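Ketoacyl_synth_N domain-containing protein (Photorhabdus luminescens subsp. laumondii, PDB 6SMO) probably serves as the ketosynthase-like partner of a polyketide ketosynthase in a thiolase-fold heterodimer, and is seen with a pentaoxo-dodecanal chain bound in a pocket. Local coordinates at residues G11-D16 against G73-E78; D51-K56 against R61-I66; F155-V160 against Q360-A365; A161-I166 against I352-F357. One frame throughout, in Å; residues are numbered along the deposited sequence.

Contact 1. Residues G11-D16 against G73-E78; sequences GAIHPD and GIVAVE
V75 of helix 68-84 meets I13 at the end of strand 5-13, where one of the outer helices of the thiolase fold lies on the sheet beside strand 5-13 and its neighbour 218-229. The touching atoms are two methyls, V75 CG2 and I13 CD1, 3.6 Å apart, and the two side chains cross at about a right angle. With chi1 at 59°, CG1 of I13 sits between its own backbone N and carbonyl carbon, and the CB of this residue points at the helix; the extended remainder of the chain then carries CD1 to the valine. Beyond these methyls, L49 covers I13, while Y57 touches V75.

At A76, one residue further along, side-chain contact gives way to a close approach of the backbones. Its CA lies 4.9 Å from the CA of G11, and its CB is 4.0 Å from G11 O. G11 has no side chain to hold the helix off, and it remains paired through its backbone with F224 of strand 218-229, a residue that A76 and V77 also touch. The helix turns its A76 carbonyl toward the strand, so that G11 CA makes a CA-H...O contact with A76 O of 3.6 Å, with an angle of 143° at the hydrogen.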
loop_
_atom_site.group_PDB
_atom_site.type_symbol
_atom_site.label_atom_id
_atom_site.label_comp_id
_atom_site.label_asym_id
_atom_site.label_seq_id
_atom_site.Cartn_x
_atom_site.Cartn_y
_atom_site.Cartn_z
ATOM N N GLY C 11 11.266 -11.637 -15.500
ATOM C CA GLY C 11 10.082 -12.434 -15.868
ATOM C C GLY C 11 8.892 -11.533 -16.143
ATOM O O GLY C 11 8.728 -10.536 -15.413
ATOM N N ALA C 12 8.143 -11.808 -17.212
ATOM C CA ALA C 12 6.944 -11.031 -17.594
ATOM C C ALA C 12 5.963 -11.936 -18.334
ATOM O O ALA C 12 6.406 -12.911 -18.890
ATOM C CB ALA C 12 7.362 -9.917 -18.499
ATOM N N ILE C 13 4.673 -11.614 -18.312
ATOM C CA ILE C 13 3.644 -12.359 -19.098
ATOM C C ILE C 13 2.792 -11.310 -19.809
ATOM O O ILE C 13 2.538 -10.291 -19.226
ATOM C CB ILE C 13 2.811 -13.315 -18.231
ATOM C CG1 ILE C 13 2.074 -12.590 -17.108
ATOM C CG2 ILE C 13 3.666 -14.431 -17.684
ATOM C CD1 ILE C 13 1.063 -13.451 -16.418
ATOM N N HIS C 14 2.376 -11.560 -21.041
ATOM C CA HIS C 14 1.628 -10.524 -21.793
ATOM C C HIS C 14 0.778 -11.194 -22.871
ATOM O O HIS C 14 1.021 -12.348 -23.146
ATOM C CB HIS C 14 2.668 -9.569 -22.374
ATOM C CG HIS C 14 2.149 -8.339 -23.025
ATOM N ND1 HIS C 14 2.217 -8.145 -24.367
ATOM C CD2 HIS C 14 1.600 -7.227 -22.529
ATOM C CE1 HIS C 14 1.710 -6.986 -24.675
ATOM N NE2 HIS C 14 1.338 -6.409 -23.573
ATOM N N PRO C 15 -0.212 -10.519 -23.480
ATOM C CA PRO C 15 -0.993 -11.089 -24.561
ATOM C C PRO C 15 -0.079 -11.532 -25.706
ATOM O O PRO C 15 -0.414 -12.436 -26.384
ATOM C CB PRO C 15 -1.778 -9.867 -25.025
ATOM C CG PRO C 15 -2.064 -9.149 -23.767
ATOM C CD PRO C 15 -0.747 -9.239 -23.046
ATOM N N ASP C 16 0.983 -10.784 -25.956
ATOM C CA ASP C 16 2.013 -11.146 -26.957
ATOM C C ASP C 16 2.860 -12.334 -26.480
ATOM O O ASP C 16 3.457 -12.967 -27.321
ATOM C CB ASP C 16 2.781 -9.916 -27.432
ATOM C CG ASP C 16 1.990 -8.994 -28.344
ATOM O OD1 ASP C 16 0.868 -9.325 -28.686
ATOM O OD2 ASP C 16 2.520 -7.950 -28.706
ATOM N N GLY C 73 1.255 -11.650 -10.841
ATOM C CA GLY C 73 2.448 -11.195 -10.100
ATOM C C GLY C 73 3.344 -12.353 -9.692
ATOM O O GLY C 73 4.570 -12.241 -9.885
ATOM N N ILE C 74 2.755 -13.428 -9.157
ATOM C CA ILE C 74 3.485 -14.602 -8.584
ATOM C C ILE C 74 4.173 -15.381 -9.715
ATOM O O ILE C 74 5.337 -15.784 -9.515
ATOM C CB ILE C 74 2.534 -15.488 -7.748
ATOM C CG1 ILE C 74 2.015 -14.743 -6.514
ATOM C CG2 ILE C 74 3.203 -16.799 -7.360
ATOM C CD1 ILE C 74 0.739 -15.312 -5.938
ATOM N N VAL C 75 3.492 -15.583 -10.850
ATOM C CA VAL C 75 4.037 -16.335 -12.025
ATOM C C VAL C 75 5.198 -15.540 -12.637
ATOM O O VAL C 75 6.162 -16.179 -13.100
ATOM C CB VAL C 75 2.957 -16.666 -13.076
ATOM C CG1 VAL C 75 1.867 -17.560 -12.505
ATOM C CG2 VAL C 75 2.346 -15.425 -13.710
ATOM N N ALA C 76 5.109 -14.205 -12.634
ATOM C CA ALA C 76 6.149 -13.283 -13.153
ATOM C C ALA C 76 7.396 -13.350 -12.259
ATOM O O ALA C 76 8.512 -13.406 -12.811
ATOM C CB ALA C 76 5.604 -11.878 -13.236
ATOM N N VAL C 77 7.203 -13.347 -10.935
ATOM C CA VAL C 77 8.292 -13.408 -9.912
ATOM C C VAL C 77 9.000 -14.766 -10.010
ATOM O O VAL C 77 10.245 -14.782 -9.937
ATOM C CB VAL C 77 7.749 -13.143 -8.493
ATOM C CG1 VAL C 77 8.715 -13.596 -7.406
ATOM C CG2 VAL C 77 7.387 -11.678 -8.300
ATOM N N GLU C 78 8.239 -15.857 -10.170
ATOM C CA GLU C 78 8.772 -17.245 -10.237
ATOM C C GLU C 78 9.684 -17.384 -11.463
ATOM O O GLU C 78 10.771 -17.976 -11.315
ATOM C CB GLU C 78 7.632 -18.268 -10.269
ATOM C CG GLU C 78 8.105 -19.714 -10.272
ATOM C CD GLU C 78 9.042 -20.095 -9.134
ATOM O OE1 GLU C 78 8.678 -19.859 -7.965
ATOM O OE2 GLU C 78 10.137 -20.621 -9.424
#

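Contact 2. Residues D51-K56 against R61-I66; sequences DFDGAK and RLRRKI
A weak hydrogen bond from the R63 side chain to the G54 backbone ties the loop that follows strand 46-47 to the short helix 60-63, near the periphery of the N-terminal half of this thiolase-fold chain. The two segments are only five residues apart in sequence, and their backbones stay well separated: the nearest CA atoms, those of G54 and R63, are 8.0 Å apart. The arginine spans the gap. Its CG is anti to the backbone N (chi1 -160°) and the chain is extended from CG to NE, which brings the guanidinium group alongside the glycine, with G54 O at its edge and near its plane.

The stronger polar partner is elsewhere, since R63 NH2 forms a salt bridge with E68 OE2 at the start of helix 68-84, and V71 of that helix packs against the arginine. D53 adds a negative charge nearby, but its OD1 is 4.4 Å from R63 NH1 and well out of the guanidinium plane, too far for a salt bridge. Outside this pair of segments, acidic side chains of another protein chain bind R61, R64 and K65. From the helix, R63 NE reaches G54 O of the loop at 3.2 Å, with the bond bent to 143° at the hydrogen.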
loop_
_atom_site.group_PDB
_atom_site.type_symbol
_atom_site.label_atom_id
_atom_site.label_comp_id
_atom_site.label_asym_id
_atom_site.label_seq_id
_atom_site.Cartn_x
_atom_site.Cartn_y
_atom_site.Cartn_z
ATOM N N ASP C 51 -3.590 -18.652 -23.938
ATOM C CA ASP C 51 -3.025 -19.971 -23.539
ATOM C C ASP C 51 -2.325 -19.842 -22.180
ATOM O O ASP C 51 -1.195 -20.356 -22.047
ATOM C CB ASP C 51 -2.072 -20.509 -24.611
ATOM C CG ASP C 51 -2.707 -20.665 -25.983
ATOM O OD1 ASP C 51 -3.910 -20.991 -26.041
ATOM O OD2 ASP C 51 -1.992 -20.462 -26.985
ATOM N N PHE C 52 -2.974 -19.186 -21.212
ATOM C CA PHE C 52 -2.466 -18.991 -19.828
ATOM C C PHE C 52 -3.438 -19.616 -18.822
ATOM O O PHE C 52 -4.663 -19.423 -18.959
ATOM C CB PHE C 52 -2.263 -17.506 -19.514
ATOM C CG PHE C 52 -1.742 -17.241 -18.123
ATOM C CD1 PHE C 52 -0.394 -17.387 -17.831
ATOM C CD2 PHE C 52 -2.600 -16.868 -17.099
ATOM C CE1 PHE C 52 0.085 -17.154 -16.551
ATOM C CE2 PHE C 52 -2.120 -16.635 -15.819
ATOM C CZ PHE C 52 -0.779 -16.778 -15.548
ATOM N N ASP C 53 -2.891 -20.339 -17.839
ATOM C CA ASP C 53 -3.626 -20.877 -16.663
ATOM C C ASP C 53 -2.647 -21.008 -15.490
ATOM O O ASP C 53 -1.525 -21.507 -15.711
ATOM C CB ASP C 53 -4.297 -22.215 -16.986
ATOM C CG ASP C 53 -5.221 -22.722 -15.890
ATOM O OD1 ASP C 53 -5.799 -21.881 -15.170
ATOM O OD2 ASP C 53 -5.356 -23.956 -15.764
ATOM N N GLY C 54 -3.066 -20.576 -14.296
ATOM C CA GLY C 54 -2.241 -20.560 -13.071
ATOM C C GLY C 54 -2.558 -21.732 -12.156
ATOM O O GLY C 54 -2.657 -21.511 -10.933
ATOM N N ALA C 55 -2.710 -22.932 -12.728
ATOM C CA ALA C 55 -2.976 -24.197 -12.003
ATOM C C ALA C 55 -1.648 -24.872 -11.641
ATOM O O ALA C 55 -1.541 -25.394 -10.513
ATOM C CB ALA C 55 -3.845 -25.102 -12.843
ATOM N N LYS C 56 -0.678 -24.856 -12.563
ATOM C CA LYS C 56 0.656 -25.498 -12.401
ATOM C C LYS C 56 1.497 -24.707 -11.390
ATOM O O LYS C 56 2.195 -25.349 -10.581
ATOM C CB LYS C 56 1.384 -25.594 -13.746
ATOM C CG LYS C 56 2.633 -26.465 -13.738
ATOM C CD LYS C 56 3.447 -26.384 -15.013
ATOM C CE LYS C 56 2.789 -27.079 -16.186
ATOM N NZ LYS C 56 3.631 -27.011 -17.403
ATOM N N ARG C 61 -5.843 -24.015 -3.091
ATOM C CA ARG C 61 -6.198 -23.396 -1.782
ATOM C C ARG C 61 -5.922 -21.889 -1.851
ATOM O O ARG C 61 -6.843 -21.108 -1.544
ATOM C CB ARG C 61 -5.424 -24.033 -0.623
ATOM C CG ARG C 61 -6.024 -23.751 0.748
ATOM C CD ARG C 61 -5.335 -24.510 1.868
ATOM N NE ARG C 61 -6.049 -24.409 3.136
ATOM C CZ ARG C 61 -5.729 -25.070 4.248
ATOM N NH1 ARG C 61 -4.696 -25.897 4.266
ATOM N NH2 ARG C 61 -6.447 -24.903 5.347
ATOM N N LEU C 62 -4.707 -21.509 -2.262
ATOM C CA LEU C 62 -4.235 -20.099 -2.336
ATOM C C LEU C 62 -4.929 -19.364 -3.490
ATOM O O LEU C 62 -5.307 -18.195 -3.289
ATOM C CB LEU C 62 -2.711 -20.085 -2.515
ATOM C CG LEU C 62 -2.073 -18.709 -2.704
ATOM C CD1 LEU C 62 -2.400 -17.781 -1.545
ATOM C CD2 LEU C 62 -0.566 -18.830 -2.872
ATOM N N ARG C 63 -5.072 -20.012 -4.652
ATOM C CA ARG C 63 -5.634 -19.392 -5.885
ATOM C C ARG C 63 -7.095 -18.988 -5.648
ATOM O O ARG C 63 -7.523 -17.964 -6.217
ATOM C CB ARG C 63 -5.539 -20.341 -7.083
ATOM C CG ARG C 63 -5.632 -19.621 -8.421
ATOM C CD ARG C 63 -5.848 -20.532 -9.612
ATOM N NE ARG C 63 -5.433 -19.866 -10.839
ATOM C CZ ARG C 63 -6.086 -18.868 -11.435
ATOM N NH1 ARG C 63 -5.599 -18.337 -12.545
ATOM N NH2 ARG C 63 -7.216 -18.399 -10.931
ATOM N N ARG C 64 -7.819 -19.772 -4.842
ATOM C CA ARG C 64 -9.246 -19.558 -4.478
ATOM C C ARG C 64 -9.443 -18.158 -3.878
ATOM O O ARG C 64 -10.491 -17.546 -4.159
ATOM C CB ARG C 64 -9.700 -20.616 -3.464
ATOM C CG ARG C 64 -11.163 -21.020 -3.585
ATOM C CD ARG C 64 -11.764 -21.408 -2.246
ATOM N NE ARG C 64 -12.262 -20.239 -1.532
ATOM C CZ ARG C 64 -13.401 -19.603 -1.806
ATOM N NH1 ARG C 64 -13.750 -18.544 -1.095
ATOM N NH2 ARG C 64 -14.186 -20.016 -2.788
ATOM N N LYS C 65 -8.470 -17.677 -3.094
ATOM C CA LYS C 65 -8.626 -16.525 -2.161
ATOM C C LYS C 65 -7.827 -15.299 -2.630
ATOM O O LYS C 65 -7.720 -14.347 -1.830
ATOM C CB LYS C 65 -8.202 -16.939 -0.745
ATOM C CG LYS C 65 -6.781 -17.472 -0.600
ATOM C CD LYS C 65 -6.454 -17.958 0.797
ATOM C CE LYS C 65 -6.959 -19.360 1.065
ATOM N NZ LYS C 65 -7.030 -19.655 2.515
ATOM N N ILE C 66 -7.308 -15.296 -3.866
ATOM C CA ILE C 66 -6.534 -14.148 -4.438
ATOM C C ILE C 66 -7.126 -13.748 -5.796
ATOM O O ILE C 66 -7.669 -14.627 -6.494
ATOM C CB ILE C 66 -5.029 -14.473 -4.542
ATOM C CG1 ILE C 66 -4.743 -15.600 -5.541
ATOM C CG2 ILE C 66 -4.456 -14.770 -3.163
ATOM C CD1 ILE C 66 -3.273 -15.877 -5.765
#

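Contact 3. Residues F155-V160 against Q360-A365; sequences FSTSDV and QGHVCA
V160, at the N-cap position of helix 161-175, brings the end of segment 155-160 closest to strand 362-369, with its CA 6.8 Å from that of C364. In the thiolase fold this turn between strand 154-155 and the buried helix is where active ketosynthases usually carry the nucleophilic cysteine; no residue from F155 to V160 is a cysteine, which is consistent with a non-condensing partner subunit.

Two side chains of the turn close on H362. V160 comes over one face of the imidazole in a CH-pi contact: CG2 is 4.0 Å from the ring centroid and 25° off the ring normal, displaced toward the rim on the CG side. The methyl is placed there by the valine chi1 of -64°, which sets CG2 between the backbone N and carbonyl carbon. T157 approaches the other end of the ring obliquely, its CG2 nearest to NE2 and CE1, and the two side chains cross at about a right angle.

Both ring nitrogens have partners that fix the rotation of the imidazole. ND1 is hydrogen-bonded to S358 OG, and NE2 to the carbonyl O of V184 in the PKS_KS domain-containing protein, so the histidine reaches into the subunit interface. N186 of that same neighbouring chain gives its backbone N to T157 OG1. F251 adds an edge-to-face ring contact with H362. Two residues along the strand, C364 packs against the valine, whose CB and both methyls lie near the sulfur, with SG 3.6 Å from V160 CB.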
loop_
_atom_site.group_PDB
_atom_site.type_symbol
_atom_site.label_atom_id
_atom_site.label_comp_id
_atom_site.label_asym_id
_atom_site.label_seq_id
_atom_site.Cartn_x
_atom_site.Cartn_y
_atom_site.Cartn_z
ATOM N N PHE C 155 3.177 0.715 -4.524
ATOM C CA PHE C 155 2.850 2.082 -4.986
ATOM C C PHE C 155 1.616 1.980 -5.871
ATOM O O PHE C 155 1.521 1.018 -6.617
ATOM C CB PHE C 155 4.006 2.651 -5.804
ATOM C CG PHE C 155 5.255 2.928 -5.017
ATOM C CD1 PHE C 155 6.160 1.918 -4.749
ATOM C CD2 PHE C 155 5.527 4.198 -4.547
ATOM C CE1 PHE C 155 7.311 2.174 -4.028
ATOM C CE2 PHE C 155 6.679 4.454 -3.827
ATOM C CZ PHE C 155 7.568 3.442 -3.571
ATOM N N SER C 156 0.704 2.942 -5.755
ATOM C CA SER C 156 -0.522 2.962 -6.589
ATOM C C SER C 156 -0.598 4.293 -7.333
ATOM O O SER C 156 -1.677 4.637 -7.797
ATOM C CB SER C 156 -1.740 2.732 -5.752
ATOM O OG SER C 156 -1.689 1.462 -5.131
ATOM N N THR C 157 0.530 4.994 -7.442
ATOM C CA THR C 157 0.607 6.289 -8.167
ATOM C C THR C 157 0.234 6.046 -9.633
ATOM O O THR C 157 0.921 5.235 -10.283
ATOM C CB THR C 157 1.996 6.928 -8.044
ATOM O OG1 THR C 157 2.467 6.751 -6.708
ATOM C CG2 THR C 157 1.990 8.401 -8.388
ATOM N N SER C 158 -0.814 6.718 -10.120
ATOM C CA SER C 158 -1.387 6.534 -11.480
ATOM C C SER C 158 -0.265 6.498 -12.524
ATOM O O SER C 158 0.542 7.450 -12.555
ATOM C CB SER C 158 -2.401 7.602 -11.799
ATOM O OG SER C 158 -3.641 7.320 -11.170
ATOM N N ASP C 159 -0.204 5.410 -13.303
ATOM C CA ASP C 159 0.657 5.232 -14.507
ATOM C C ASP C 159 2.092 4.865 -14.097
ATOM O O ASP C 159 2.613 3.876 -14.650
ATOM C CB ASP C 159 0.599 6.461 -15.422
ATOM C CG ASP C 159 -0.809 6.797 -15.891
ATOM O OD1 ASP C 159 -1.475 5.895 -16.435
ATOM O OD2 ASP C 159 -1.235 7.953 -15.696
ATOM N N VAL C 160 2.703 5.609 -13.164
ATOM C CA VAL C 160 4.157 5.503 -12.824
ATOM C C VAL C 160 4.354 4.752 -11.497
ATOM O O VAL C 160 5.393 4.986 -10.849
ATOM C CB VAL C 160 4.828 6.892 -12.787
ATOM C CG1 VAL C 160 4.805 7.563 -14.152
ATOM C CG2 VAL C 160 4.226 7.812 -11.732
ATOM N N GLN C 360 -1.727 13.327 -14.523
ATOM C CA GLN C 360 -1.702 14.435 -13.526
ATOM C C GLN C 360 -0.410 15.250 -13.673
ATOM O O GLN C 360 -0.428 16.441 -13.299
ATOM C CB GLN C 360 -1.859 13.883 -12.108
ATOM C CG GLN C 360 -3.251 13.336 -11.820
ATOM C CD GLN C 360 -4.293 14.425 -11.751
ATOM O OE1 GLN C 360 -5.194 14.501 -12.583
ATOM N NE2 GLN C 360 -4.171 15.289 -10.756
ATOM N N GLY C 361 0.666 14.632 -14.177
ATOM C CA GLY C 361 1.888 15.333 -14.623
ATOM C C GLY C 361 3.153 14.873 -13.914
ATOM O O GLY C 361 3.980 15.745 -13.587
ATOM N N HIS C 362 3.324 13.563 -13.707
ATOM C CA HIS C 362 4.579 12.952 -13.187
ATOM C C HIS C 362 5.652 12.995 -14.281
ATOM O O HIS C 362 5.292 13.219 -15.447
ATOM C CB HIS C 362 4.347 11.513 -12.703
ATOM C CG HIS C 362 3.745 11.417 -11.342
ATOM N ND1 HIS C 362 2.382 11.484 -11.131
ATOM C CD2 HIS C 362 4.310 11.251 -10.128
ATOM C CE1 HIS C 362 2.134 11.370 -9.843
ATOM N NE2 HIS C 362 3.300 11.227 -9.206
ATOM N N VAL C 363 6.920 12.812 -13.901
ATOM C CA VAL C 363 8.065 12.571 -14.831
ATOM C C VAL C 363 8.996 11.550 -14.167
ATOM O O VAL C 363 9.731 11.938 -13.237
ATOM C CB VAL C 363 8.820 13.868 -15.191
ATOM C CG1 VAL C 363 10.068 13.585 -16.015
ATOM C CG2 VAL C 363 7.929 14.867 -15.913
ATOM N N CYS C 364 8.949 10.297 -14.627
ATOM C CA CYS C 364 9.754 9.161 -14.109
ATOM C C CYS C 364 10.600 8.571 -15.242
ATOM O O CYS C 364 10.095 8.493 -16.378
ATOM C CB CYS C 364 8.854 8.093 -13.501
ATOM S SG CYS C 364 7.879 8.695 -12.097
ATOM N N ALA C 365 11.840 8.181 -14.940
ATOM C CA ALA C 365 12.785 7.574 -15.907
ATOM C C ALA C 365 13.790 6.674 -15.179
ATOM O O ALA C 365 14.204 7.028 -14.056
ATOM C CB ALA C 365 13.483 8.654 -16.695
#

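Contact 4. Residues A161-I166 against I352-F357; sequences AGMQAI and IIIQRF
M163 carries nearly all of the contact, reaching from helix 161-175 to strand 351-356 with the end of its side chain. Its CE lies against I354, 3.4 Å from the carbonyl O and 3.9 Å from CG2, while SD passes R356 CB at 4.3 Å. The methionine and isoleucine side chains cross at a slant. CG of M163 is anti to the backbone N, and a bend at chi2 (75°) turns the thioether so that its methyl ends at I354.

C364 and L366 of the adjacent strand 362-369 also touch M163, which therefore rests on two neighbouring strands. Here a buried helix of the N-terminal half of the thiolase fold packs on the sheet of the C-terminal half. The axes of segments 161-166 and 352-356 approach to 9.9 Å, their N-to-C directions at 138°. From the C-terminal half, helix 319-329 covers the same region: V319 meets I166, and S322 touches I354.

Further out, the strand is held in place by its sheet partners, I354 bonding through its backbone to L366, and I353 and Q355 to I278. The CB of R356 faces the helix, yet its guanidinium bends off to D280, where NE forms a salt bridge with OD1. On the helix, Q164 spans two chains: NE2 is hydrogen-bonded to D249 OD1 and to V184 O of the PKS_KS domain-containing protein.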
loop_
_atom_site.group_PDB
_atom_site.type_symbol
_atom_site.label_atom_id
_atom_site.label_comp_id
_atom_site.label_asym_id
_atom_site.label_seq_id
_atom_site.Cartn_x
_atom_site.Cartn_y
_atom_site.Cartn_z
ATOM N N ALA C 161 3.428 3.862 -11.121
ATOM C CA ALA C 161 3.489 3.063 -9.871
ATOM C C ALA C 161 4.679 2.097 -9.928
ATOM O O ALA C 161 5.509 2.121 -8.997
ATOM C CB ALA C 161 2.194 2.318 -9.657
ATOM N N GLY C 162 4.748 1.279 -10.982
ATOM C CA GLY C 162 5.804 0.269 -11.191
ATOM C C GLY C 162 7.155 0.903 -11.476
ATOM O O GLY C 162 8.178 0.293 -11.112
ATOM N N MET C 163 7.162 2.080 -12.109
ATOM C CA MET C 163 8.392 2.840 -12.463
ATOM C C MET C 163 9.083 3.312 -11.176
ATOM O O MET C 163 10.329 3.287 -11.132
ATOM C CB MET C 163 8.062 4.049 -13.344
ATOM C CG MET C 163 9.204 4.469 -14.250
ATOM S SD MET C 163 9.413 3.353 -15.663
ATOM C CE MET C 163 10.803 4.127 -16.488
ATOM N N GLN C 164 8.297 3.721 -10.174
ATOM C CA GLN C 164 8.787 4.129 -8.829
ATOM C C GLN C 164 9.236 2.885 -8.049
ATOM O O GLN C 164 10.254 2.979 -7.335
ATOM C CB GLN C 164 7.703 4.901 -8.071
ATOM C CG GLN C 164 7.486 6.314 -8.597
ATOM C CD GLN C 164 6.408 7.068 -7.856
ATOM O OE1 GLN C 164 5.524 6.482 -7.232
ATOM N NE2 GLN C 164 6.468 8.386 -7.925
ATOM N N ALA C 165 8.510 1.771 -8.193
ATOM C CA ALA C 165 8.750 0.491 -7.481
ATOM C C ALA C 165 10.185 0.004 -7.731
ATOM O O ALA C 165 10.843 -0.393 -6.751
ATOM C CB ALA C 165 7.735 -0.542 -7.906
ATOM N N ILE C 166 10.652 0.047 -8.984
ATOM C CA ILE C 166 12.020 -0.405 -9.389
ATOM C C ILE C 166 13.052 0.577 -8.819
ATOM O O ILE C 166 14.078 0.112 -8.283
ATOM C CB ILE C 166 12.150 -0.534 -10.922
ATOM C CG1 ILE C 166 11.108 -1.486 -11.520
ATOM C CG2 ILE C 166 13.563 -0.955 -11.308
ATOM C CD1 ILE C 166 10.891 -1.298 -13.003
ATOM N N ILE C 352 20.452 1.840 -22.187
ATOM C CA ILE C 352 19.024 2.082 -22.552
ATOM C C ILE C 352 18.365 2.869 -21.414
ATOM O O ILE C 352 18.420 2.400 -20.260
ATOM C CB ILE C 352 18.283 0.761 -22.848
ATOM C CG1 ILE C 352 18.930 0.000 -24.009
ATOM C CG2 ILE C 352 16.804 1.019 -23.101
ATOM C CD1 ILE C 352 18.408 -1.406 -24.199
ATOM N N ILE C 353 17.774 4.023 -21.741
ATOM C CA ILE C 353 17.054 4.919 -20.787
ATOM C C ILE C 353 15.568 4.917 -21.160
ATOM O O ILE C 353 15.246 5.263 -22.313
ATOM C CB ILE C 353 17.666 6.336 -20.802
ATOM C CG1 ILE C 353 19.102 6.321 -20.270
ATOM C CG2 ILE C 353 16.798 7.322 -20.032
ATOM C CD1 ILE C 353 19.950 7.464 -20.762
ATOM N N ILE C 354 14.708 4.535 -20.211
ATOM C CA ILE C 354 13.229 4.420 -20.386
ATOM C C ILE C 354 12.562 5.575 -19.634
ATOM O O ILE C 354 12.963 5.832 -18.484
ATOM C CB ILE C 354 12.730 3.049 -19.888
ATOM C CG1 ILE C 354 13.520 1.897 -20.516
ATOM C CG2 ILE C 354 11.234 2.896 -20.126
ATOM C CD1 ILE C 354 13.746 0.737 -19.582
ATOM N N GLN C 355 11.586 6.234 -20.266
ATOM C CA GLN C 355 10.807 7.354 -19.672
ATOM C C GLN C 355 9.321 6.983 -19.646
ATOM O O GLN C 355 8.844 6.362 -20.618
ATOM C CB GLN C 355 11.019 8.647 -20.462
ATOM C CG GLN C 355 10.540 9.890 -19.723
ATOM C CD GLN C 355 10.719 11.153 -20.527
ATOM O OE1 GLN C 355 11.392 12.091 -20.104
ATOM N NE2 GLN C 355 10.114 11.189 -21.703
ATOM N N ARG C 356 8.635 7.350 -18.560
ATOM C CA ARG C 356 7.157 7.276 -18.413
ATOM C C ARG C 356 6.677 8.515 -17.651
ATOM O O ARG C 356 7.472 9.076 -16.874
ATOM C CB ARG C 356 6.742 5.999 -17.675
ATOM C CG ARG C 356 6.500 4.800 -18.581
ATOM C CD ARG C 356 5.166 4.143 -18.289
ATOM N NE ARG C 356 4.051 5.001 -18.675
ATOM C CZ ARG C 356 2.775 4.797 -18.351
ATOM N NH1 ARG C 356 1.849 5.647 -18.764
ATOM N NH2 ARG C 356 2.424 3.756 -17.615
ATOM N N PHE C 357 5.428 8.926 -17.875
ATOM C CA PHE C 357 4.767 10.018 -17.113
ATOM C C PHE C 357 3.250 9.811 -17.099
ATOM O O PHE C 357 2.711 9.118 -17.985
ATOM C CB PHE C 357 5.172 11.394 -17.653
ATOM C CG PHE C 357 5.276 11.537 -19.149
ATOM C CD1 PHE C 357 4.146 11.760 -19.922
ATOM C CD2 PHE C 357 6.511 11.513 -19.780
ATOM C CE1 PHE C 357 4.247 11.921 -21.295
ATOM C CE2 PHE C 357 6.609 11.673 -21.153
ATOM C CZ PHE C 357 5.477 11.877 -21.908
#

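In the fold
The contacts form two pairs. F52 joins contacts 1 and 2, its CE1 3.8 Å from I13 CD1 and its CZ 3.9 Å from V75 CG2. Contacts 3 and 4, with centres 8 Å apart, share adjacent strands: C364 O is 2.9 Å from R356 N, a probable hydrogen bond, and T157 OG1 lies 3.1 Å from Q164 OE1, another probable one. Between the pairs nothing touches; contacts 1 and 3 have centres 22 Å apart. Contacts 3 and 4 reach the PKS_KS domain-containing protein, and contact 2 also meets another protein chain. Y128, hydrogen-bonded by K65 of contact 2, and P135, touched by S156 of contact 3, directly flank the pentaoxo-dodecanal pocket residues V129, A130, W133 and F134 in sequence.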